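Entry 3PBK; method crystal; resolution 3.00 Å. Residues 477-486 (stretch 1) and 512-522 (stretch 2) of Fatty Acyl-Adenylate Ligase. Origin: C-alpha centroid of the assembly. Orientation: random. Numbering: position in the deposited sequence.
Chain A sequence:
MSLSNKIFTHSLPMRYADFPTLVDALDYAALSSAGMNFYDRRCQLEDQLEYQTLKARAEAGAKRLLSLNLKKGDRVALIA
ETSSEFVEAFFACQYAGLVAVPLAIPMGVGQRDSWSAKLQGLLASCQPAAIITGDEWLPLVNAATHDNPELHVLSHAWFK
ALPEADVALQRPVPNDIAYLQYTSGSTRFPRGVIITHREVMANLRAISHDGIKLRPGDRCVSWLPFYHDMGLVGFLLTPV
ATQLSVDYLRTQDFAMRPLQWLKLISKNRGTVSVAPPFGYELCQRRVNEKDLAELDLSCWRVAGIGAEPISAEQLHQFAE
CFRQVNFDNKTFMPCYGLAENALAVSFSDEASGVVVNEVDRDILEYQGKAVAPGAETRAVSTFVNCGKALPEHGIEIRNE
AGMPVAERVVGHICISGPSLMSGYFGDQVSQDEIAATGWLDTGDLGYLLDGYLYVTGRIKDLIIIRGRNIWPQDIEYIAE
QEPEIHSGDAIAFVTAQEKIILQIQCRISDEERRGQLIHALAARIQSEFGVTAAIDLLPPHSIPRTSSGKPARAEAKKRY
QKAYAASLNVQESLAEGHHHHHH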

# COMPACT_ATOMS: atom_id res chain seq x y z
N TYR A 477 15.01 13.77 -6.50
CA TYR A 477 16.22 12.97 -6.52
C TYR A 477 17.44 13.82 -6.21
O TYR A 477 18.27 13.44 -5.39
N ILE A 478 17.54 14.97 -6.87
CA ILE A 478 18.68 15.86 -6.64
C ILE A 478 18.84 16.20 -5.17
O ILE A 478 19.96 16.25 -4.65
N ALA A 479 17.73 16.42 -4.48
CA ALA A 479 17.76 16.67 -3.04
C ALA A 479 18.25 15.47 -2.22
O ALA A 479 18.99 15.63 -1.26
N GLU A 480 17.84 14.27 -2.61
CA GLU A 480 18.20 13.06 -1.86
C GLU A 480 19.68 12.65 -2.02
O GLU A 480 20.14 11.65 -1.44
N GLN A 481 20.43 13.42 -2.80
CA GLN A 481 21.85 13.16 -3.00
C GLN A 481 22.63 13.65 -1.79
O GLN A 481 23.71 13.13 -1.47
N GLU A 482 22.09 14.66 -1.13
CA GLU A 482 22.74 15.18 0.05
C GLU A 482 22.66 14.12 1.15
O GLU A 482 21.69 13.37 1.21
N PRO A 483 23.70 14.05 2.01
CA PRO A 483 23.76 12.98 3.01
C PRO A 483 22.62 13.11 4.02
O PRO A 483 22.10 12.11 4.51
N GLU A 484 22.24 14.35 4.31
CA GLU A 484 21.24 14.62 5.34
C GLU A 484 19.82 14.34 4.86
O GLU A 484 18.94 14.00 5.65
N ILE A 485 19.60 14.47 3.56
CA ILE A 485 18.28 14.22 2.99
C ILE A 485 18.08 12.77 2.53
O ILE A 485 18.93 12.19 1.83
N HIS A 486 16.96 12.18 2.95
CA HIS A 486 16.58 10.83 2.56
C HIS A 486 15.40 10.85 1.60
O HIS A 486 14.83 11.91 1.32
N GLU A 512 24.62 27.82 8.73
CA GLU A 512 25.57 27.93 7.64
C GLU A 512 25.32 26.87 6.56
O GLU A 512 25.32 27.17 5.36
N ARG A 513 25.10 25.63 6.99
CA ARG A 513 24.83 24.53 6.07
C ARG A 513 23.49 24.69 5.36
O ARG A 513 23.37 24.38 4.18
N ARG A 514 22.48 25.16 6.09
CA ARG A 514 21.17 25.39 5.49
C ARG A 514 21.30 26.31 4.29
O ARG A 514 20.90 25.95 3.18
N GLY A 515 21.85 27.50 4.50
CA GLY A 515 22.03 28.45 3.42
C GLY A 515 22.84 27.85 2.29
O GLY A 515 22.53 28.02 1.11
N GLN A 516 23.90 27.13 2.66
CA GLN A 516 24.81 26.52 1.72
C GLN A 516 24.10 25.52 0.81
O GLN A 516 24.23 25.56 -0.42
N LEU A 517 23.33 24.62 1.42
CA LEU A 517 22.61 23.59 0.68
C LEU A 517 21.44 24.13 -0.14
O LEU A 517 21.16 23.62 -1.22
N ILE A 518 20.76 25.15 0.37
CA ILE A 518 19.69 25.81 -0.38
C ILE A 518 20.21 26.41 -1.67
O ILE A 518 19.63 26.23 -2.73
N HIS A 519 21.32 27.14 -1.57
CA HIS A 519 21.91 27.79 -2.74
C HIS A 519 22.46 26.76 -3.75
O HIS A 519 22.32 26.93 -4.96
N ALA A 520 23.09 25.71 -3.23
CA ALA A 520 23.66 24.66 -4.05
C ALA A 520 22.58 23.87 -4.80
O ALA A 520 22.73 23.52 -5.98
N LEU A 521 21.49 23.58 -4.10
CA LEU A 521 20.35 22.85 -4.64
C LEU A 521 19.63 23.65 -5.72
O LEU A 521 19.29 23.11 -6.76
N ALA A 522 19.39 24.93 -5.46
CA ALA A 522 18.77 25.81 -6.44
C ALA A 522 19.55 25.73 -7.73
O ALA A 522 18.98 25.47 -8.80

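Stretch 2 is helical throughout, with i to i+4 backbone bonds such as Leu-517 N to Arg-513 O at 2.8 Å, so residues spaced by four recur on one side. Arg-513, Leu-517 and Leu-521 supply nearly all of its contact with stretch 1, and the two stretches together bury 331 Å².

Glu-512 lies out of reach. Arg-513 directs its CA-to-CB bond toward stretch 1, and chi1 t, chi2 p and chi3 t carry the guanidinium between two carboxylates. Arg-513 NH2 donates to Glu-482 OE1 (2.7 Å, N-H...O angle 171°) and to Glu-484 OE1 (2.7 Å, 155°), while Arg-513 NE donates to Glu-484 OE2 (2.9 Å, 164°). Glu-484 is therefore held through both carboxylate oxygens. Both OE1 atoms lie near the guanidinium plane, at its edge, as expected for salt bridges reinforced by hydrogen bonds. Glu-482 reaches this site with chi1, chi2 and chi3 all near -60°; Glu-484 has chi1 m but an off-well chi2 of 101°.

Arg-514, Gly-515 and Gln-516 make no contact. One turn beyond Arg-513, Leu-517 (chi1 t, chi2 t) also points toward stretch 1. Its CD1 lies 3.8 Å from Glu-482 CG and 4.0 Å from Ile-485 CD1, so the aliphatic part of Glu-482 packs against leucine while its carboxylate serves the arginine. Ile-485 is m at chi1 and t at chi2.

Ile-518 and His-519 remain out of reach. Leu-521 starts sideways, but its end comes nearer through chi1 of -134°, between wells, and chi2 p. Its CD1 approaches Ile-478 CG2 at 4.0 Å, and its CD2 approaches Ala-479 CB at 4.2 Å. With 79 Å² covered, it has the largest contact area of any residue here, and its apolar packing complements the charged cluster around Arg-513.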

# COMPACT_ATOMS: atom_id res chain seq x y z
CB TYR A 477 16.39 12.30 -7.87
CG TYR A 477 17.64 11.46 -8.02
CD1 TYR A 477 17.69 10.16 -7.54
CD2 TYR A 477 18.76 11.96 -8.67
CE1 TYR A 477 18.81 9.39 -7.68
CE2 TYR A 477 19.88 11.19 -8.82
CZ TYR A 477 19.91 9.91 -8.32
OH TYR A 477 21.04 9.14 -8.47
CB ILE A 478 18.59 17.14 -7.46
CG1 ILE A 478 18.62 16.81 -8.96
CG2 ILE A 478 19.72 18.08 -7.12
CD1 ILE A 478 18.27 17.98 -9.83
CB ALA A 479 16.40 17.12 -2.56
CB GLU A 480 17.27 11.92 -2.26
CG GLU A 480 15.82 12.33 -2.31
CD GLU A 480 14.94 11.34 -3.05
OE1 GLU A 480 15.48 10.47 -3.78
OE2 GLU A 480 13.70 11.43 -2.91
CB GLN A 481 22.34 13.88 -4.25
CG GLN A 481 21.66 13.42 -5.52
CD GLN A 481 21.93 11.96 -5.80
OE1 GLN A 481 21.07 11.10 -5.54
NE2 GLN A 481 23.13 11.66 -6.30
CB GLU A 482 22.08 16.49 0.47
CG GLU A 482 22.12 17.57 -0.62
CD GLU A 482 23.54 17.95 -1.02
OE1 GLU A 482 24.28 18.51 -0.18
OE2 GLU A 482 23.92 17.71 -2.19
CB PRO A 483 25.10 13.21 3.71
CG PRO A 483 25.84 14.21 2.87
CD PRO A 483 24.80 15.01 2.17
CB GLU A 484 21.37 16.07 5.84
CG GLU A 484 22.75 16.43 6.36
CD GLU A 484 23.59 17.23 5.36
OE1 GLU A 484 23.18 17.32 4.18
OE2 GLU A 484 24.65 17.77 5.75
CB ILE A 485 18.00 15.18 1.85
CG1 ILE A 485 18.37 16.59 2.29
CG2 ILE A 485 16.56 15.07 1.42
CD1 ILE A 485 18.36 17.59 1.18
CB HIS A 486 16.20 9.99 3.77
CG HIS A 486 17.17 10.09 4.91
ND1 HIS A 486 18.44 9.57 4.84
CD2 HIS A 486 17.05 10.64 6.14
CE1 HIS A 486 19.07 9.80 5.98
NE2 HIS A 486 18.24 10.44 6.79
CB GLU A 512 27.00 27.81 8.20
CG GLU A 512 28.12 27.80 7.16
CD GLU A 512 29.26 26.86 7.55
OE1 GLU A 512 29.21 25.66 7.17
OE2 GLU A 512 30.20 27.32 8.24
CB ARG A 513 24.86 23.19 6.80
CG ARG A 513 24.29 22.02 6.00
CD ARG A 513 25.26 21.55 4.93
NE ARG A 513 24.84 20.31 4.28
CZ ARG A 513 24.73 20.16 2.97
NH1 ARG A 513 25.00 21.17 2.16
NH2 ARG A 513 24.35 18.99 2.45
CB ARG A 514 20.19 25.99 6.50
CG ARG A 514 19.95 25.14 7.74
CD ARG A 514 19.11 25.88 8.78
NE ARG A 514 17.71 25.94 8.38
CZ ARG A 514 16.87 24.92 8.48
NH1 ARG A 514 17.29 23.76 8.95
NH2 ARG A 514 15.60 25.05 8.11
CB GLN A 516 25.95 25.85 2.49
CG GLN A 516 26.57 24.64 1.81
CD GLN A 516 27.73 24.08 2.61
OE1 GLN A 516 28.08 22.90 2.50
NE2 GLN A 516 28.34 24.94 3.44
CB LEU A 517 22.14 22.49 1.64
CG LEU A 517 21.10 21.47 1.17
CD1 LEU A 517 21.25 20.20 1.94
CD2 LEU A 517 19.71 22.01 1.35
CB ILE A 518 19.04 26.96 0.40
CG1 ILE A 518 18.14 26.44 1.51
CG2 ILE A 518 18.24 27.85 -0.54
CD1 ILE A 518 17.74 27.52 2.51
CB HIS A 519 22.99 28.77 -2.31
CG HIS A 519 23.98 29.08 -3.39
ND1 HIS A 519 23.85 30.16 -4.24
CD2 HIS A 519 25.11 28.43 -3.78
CE1 HIS A 519 24.86 30.18 -5.09
NE2 HIS A 519 25.64 29.14 -4.83
CB ALA A 520 24.48 23.73 -3.18
CB LEU A 521 19.38 22.54 -3.51
CG LEU A 521 18.83 21.13 -3.42
CD1 LEU A 521 19.95 20.15 -3.69
CD2 LEU A 521 18.25 20.90 -2.04
CB ALA A 522 18.74 27.24 -5.93